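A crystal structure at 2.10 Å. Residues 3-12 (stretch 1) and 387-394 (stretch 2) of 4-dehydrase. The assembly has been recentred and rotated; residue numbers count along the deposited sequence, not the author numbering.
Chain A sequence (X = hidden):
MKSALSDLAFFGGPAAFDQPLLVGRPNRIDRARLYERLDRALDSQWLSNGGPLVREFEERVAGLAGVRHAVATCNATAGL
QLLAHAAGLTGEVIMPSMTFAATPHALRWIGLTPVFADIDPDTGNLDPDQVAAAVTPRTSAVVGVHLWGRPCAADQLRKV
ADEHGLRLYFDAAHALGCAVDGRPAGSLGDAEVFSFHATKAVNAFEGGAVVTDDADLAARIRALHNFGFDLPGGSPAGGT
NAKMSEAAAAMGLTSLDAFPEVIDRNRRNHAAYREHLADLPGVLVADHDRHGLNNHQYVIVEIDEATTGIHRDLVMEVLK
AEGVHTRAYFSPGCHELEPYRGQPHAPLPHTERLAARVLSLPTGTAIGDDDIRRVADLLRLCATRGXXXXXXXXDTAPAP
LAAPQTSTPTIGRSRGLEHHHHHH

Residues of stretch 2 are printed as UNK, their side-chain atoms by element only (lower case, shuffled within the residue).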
# COMPACT_ATOMS: atom_id res chain seq x y z
N SER A 3 -43.37 2.35 -28.59
CA SER A 3 -41.96 2.65 -28.43
C SER A 3 -41.24 1.54 -27.69
O SER A 3 -41.64 1.12 -26.60
CB SER A 3 -41.73 4.00 -27.75
OG SER A 3 -40.95 4.86 -28.55
N ALA A 4 -40.16 1.06 -28.29
CA ALA A 4 -39.39 0.02 -27.65
C ALA A 4 -38.66 0.71 -26.49
O ALA A 4 -38.03 0.07 -25.65
CB ALA A 4 -38.41 -0.59 -28.65
N LEU A 5 -38.78 2.04 -26.47
CA LEU A 5 -38.13 2.85 -25.44
C LEU A 5 -38.80 2.71 -24.10
O LEU A 5 -38.17 2.86 -23.05
CB LEU A 5 -38.04 4.36 -25.76
CG LEU A 5 -37.54 4.78 -27.15
CD1 LEU A 5 -36.94 6.17 -27.06
CD2 LEU A 5 -36.54 3.79 -27.75
N SER A 6 -40.09 2.46 -24.14
CA SER A 6 -40.83 2.34 -22.90
C SER A 6 -40.59 1.04 -22.18
O SER A 6 -40.78 0.95 -20.96
CB SER A 6 -42.28 2.70 -23.06
OG SER A 6 -42.39 3.39 -24.29
N ASP A 7 -40.17 0.04 -22.93
CA ASP A 7 -39.88 -1.21 -22.26
C ASP A 7 -38.56 -1.02 -21.53
O ASP A 7 -38.16 -1.90 -20.75
CB ASP A 7 -39.80 -2.39 -23.23
CG ASP A 7 -40.95 -2.36 -24.19
OD1 ASP A 7 -41.95 -1.68 -24.01
OD2 ASP A 7 -40.74 -3.10 -25.25
N LEU A 8 -37.93 0.14 -21.81
CA LEU A 8 -36.66 0.50 -21.19
C LEU A 8 -36.88 0.79 -19.73
O LEU A 8 -37.66 1.67 -19.39
CB LEU A 8 -35.94 1.74 -21.79
CG LEU A 8 -35.44 1.58 -23.23
CD1 LEU A 8 -34.71 2.84 -23.66
CD2 LEU A 8 -34.52 0.40 -23.41
N ALA A 9 -36.15 0.03 -18.91
CA ALA A 9 -36.19 0.16 -17.47
C ALA A 9 -35.87 1.60 -17.14
O ALA A 9 -36.29 2.17 -16.13
CB ALA A 9 -35.17 -0.77 -16.83
N PHE A 10 -35.07 2.17 -18.04
CA PHE A 10 -34.66 3.54 -17.87
C PHE A 10 -35.89 4.45 -17.91
O PHE A 10 -35.99 5.45 -17.21
CB PHE A 10 -33.66 3.90 -18.97
CG PHE A 10 -33.20 5.31 -18.83
CD1 PHE A 10 -32.19 5.67 -17.94
CD2 PHE A 10 -33.81 6.31 -19.59
CE1 PHE A 10 -31.77 7.00 -17.82
CE2 PHE A 10 -33.41 7.64 -19.47
CZ PHE A 10 -32.38 7.99 -18.60
N PHE A 11 -36.84 4.05 -18.76
CA PHE A 11 -38.07 4.78 -18.95
C PHE A 11 -39.17 4.27 -18.06
O PHE A 11 -40.34 4.60 -18.25
CB PHE A 11 -38.46 4.78 -20.42
CG PHE A 11 -37.54 5.75 -21.13
CD1 PHE A 11 -36.71 5.33 -22.16
CD2 PHE A 11 -37.49 7.09 -20.72
CE1 PHE A 11 -35.86 6.23 -22.82
CE2 PHE A 11 -36.65 7.99 -21.37
CZ PHE A 11 -35.83 7.56 -22.42
N GLY A 12 -38.77 3.48 -17.08
CA GLY A 12 -39.72 2.93 -16.13
C GLY A 12 -40.20 1.55 -16.51
O GLY A 12 -41.01 0.95 -15.82
N UNK A 387 -31.76 10.15 -30.88
CA UNK A 387 -32.50 11.39 -31.05
C UNK A 387 -33.84 11.34 -30.30
O UNK A 387 -34.20 12.26 -29.54
c UNK A 387 -31.44 12.32 -34.75
c UNK A 387 -32.69 11.68 -32.55
n UNK A 387 -27.92 12.41 -35.90
n UNK A 387 -29.07 14.00 -34.73
c UNK A 387 -29.06 12.81 -35.31
c UNK A 387 -31.43 12.21 -33.22
n UNK A 387 -30.14 12.00 -35.36
N UNK A 388 -34.59 10.27 -30.51
CA UNK A 388 -35.86 10.15 -29.82
C UNK A 388 -35.66 9.85 -28.33
O UNK A 388 -36.38 10.34 -27.46
o UNK A 388 -39.42 6.82 -29.57
c UNK A 388 -38.05 8.72 -29.82
c UNK A 388 -38.69 7.50 -30.42
c UNK A 388 -36.76 9.14 -30.56
o UNK A 388 -38.56 7.19 -31.59
N UNK A 389 -34.64 9.04 -28.05
CA UNK A 389 -34.30 8.67 -26.69
C UNK A 389 -33.87 9.89 -25.90
O UNK A 389 -34.26 10.11 -24.75
c UNK A 389 -33.19 7.63 -26.73
c UNK A 389 -33.26 6.62 -25.59
c UNK A 389 -33.19 7.38 -24.28
c UNK A 389 -32.12 5.62 -25.73
N UNK A 390 -33.03 10.69 -26.53
CA UNK A 390 -32.59 11.90 -25.88
C UNK A 390 -33.84 12.81 -25.67
O UNK A 390 -34.11 13.33 -24.59
o UNK A 390 -30.33 11.87 -26.92
c UNK A 390 -31.26 14.05 -26.37
c UNK A 390 -31.54 12.60 -26.78
N UNK A 391 -34.63 12.97 -26.71
CA UNK A 391 -35.83 13.80 -26.68
C UNK A 391 -36.75 13.43 -25.55
O UNK A 391 -37.13 14.27 -24.76
c UNK A 391 -36.55 13.79 -28.03
N UNK A 392 -37.08 12.17 -25.50
CA UNK A 392 -37.94 11.64 -24.46
C UNK A 392 -37.31 11.83 -23.08
O UNK A 392 -37.95 12.05 -22.06
n UNK A 392 -41.47 5.72 -22.06
c UNK A 392 -38.21 10.16 -24.75
n UNK A 392 -40.84 5.74 -24.28
c UNK A 392 -38.76 9.41 -23.55
n UNK A 392 -40.36 7.56 -22.90
c UNK A 392 -40.89 6.35 -23.09
c UNK A 392 -39.70 8.30 -23.98
N UNK A 393 -36.00 11.76 -23.05
CA UNK A 393 -35.37 11.95 -21.78
C UNK A 393 -35.49 13.42 -21.39
O UNK A 393 -35.77 13.77 -20.24
c UNK A 393 -33.88 11.56 -21.89
c UNK A 393 -32.60 11.89 -18.49
c UNK A 393 -31.93 12.58 -20.48
c UNK A 393 -33.10 11.89 -20.64
n UNK A 393 -31.64 12.56 -19.13
n UNK A 393 -33.47 11.42 -19.38
N UNK A 394 -35.24 14.27 -22.38
CA UNK A 394 -35.28 15.71 -22.25
C UNK A 394 -36.55 16.23 -21.61
O UNK A 394 -36.56 17.27 -20.96
c UNK A 394 -34.15 18.29 -24.94
n UNK A 394 -31.34 17.89 -25.77
c UNK A 394 -35.12 16.34 -23.62
n UNK A 394 -33.66 17.56 -26.12
n UNK A 394 -32.12 16.70 -27.57
c UNK A 394 -32.38 17.40 -26.47
c UNK A 394 -34.12 17.48 -23.64
O HOH W 1 -40.70 7.13 -27.36

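Position 387 carries three carbons, a nitrogen, and then a carbon bearing two more nitrogens, a guanidinium. Its side chain makes no contact with stretch 1. The chain is an arginine, R387.

Position 388 has three carbons, the last holding two oxygens: a carboxylate after two methylenes. One oxygen lies 2.7 Å from OG of S3, at an angle too poor for a hydrogen bond, and the same oxygen is 3.6 Å from CD1 of L5. This is E388.

Position 389 shows four carbons forked at the second, with no heteroatom. The fork carbon sits 4.0 Å from CD1 of L5, and the two terminal carbons reach L8 CD1 at 4.3 Å and F11 CZ at 3.2 Å. A fork one carbon beyond CB defines leucine, L389; its CD2 meets the edge of the F11 ring, near the ring plane.

Position 390 has one carbon carrying an oxygen and a methyl, and its CA-to-CB bond points away from stretch 1. It is T390.

Position 391 has a single side-chain carbon, without contact to stretch 1, hence A391.

Position 392 has three carbons, a nitrogen, then a carbon carrying two more nitrogens. Here the CA-to-CB bond points toward stretch 1, which covers 115 Å² of the residue, more than at any other position. One terminal nitrogen lies 2.8 Å from OG of S6, the flat terminal group lies over the F11 ring, and the third carbon is 4.1 Å from the F11 centroid. It is R392. NH1 donates the hydrogen bond to S6 OG (162° at the hydrogen), with OG near the guanidinium plane. The guanidinium stacks on F11, centres 4.4 Å apart and planes at 28°, while CD stands over the ring face, 13° off its normal.

Position 393 has one carbon followed by a five-membered ring of three carbons and two nitrogens, an imidazole. One ring nitrogen lies 3.7 Å from CZ of F10, near the plane of that ring at its edge; the ring planes meet obliquely at 55°. This is H393.

Position 394 has three carbons, a nitrogen, then a carbon carrying two more nitrogens, poorly ordered and without contact to stretch 1. It is R394.

The contact uses recurring positions of the helix, 388, 389, 392 and 393, spaced so that they share a side. Backbone bonds from R392 N to E388 O (2.8 Å) and from H393 N to L389 O (2.9 Å) hold that spacing. L389 packs against L5, L8 and F11, while R392 spans F11 and S6. Together the stretches bury 489 Å², combining apolar packing with one direct hydrogen bond.

Stretch 2 387-394: RELTARHR
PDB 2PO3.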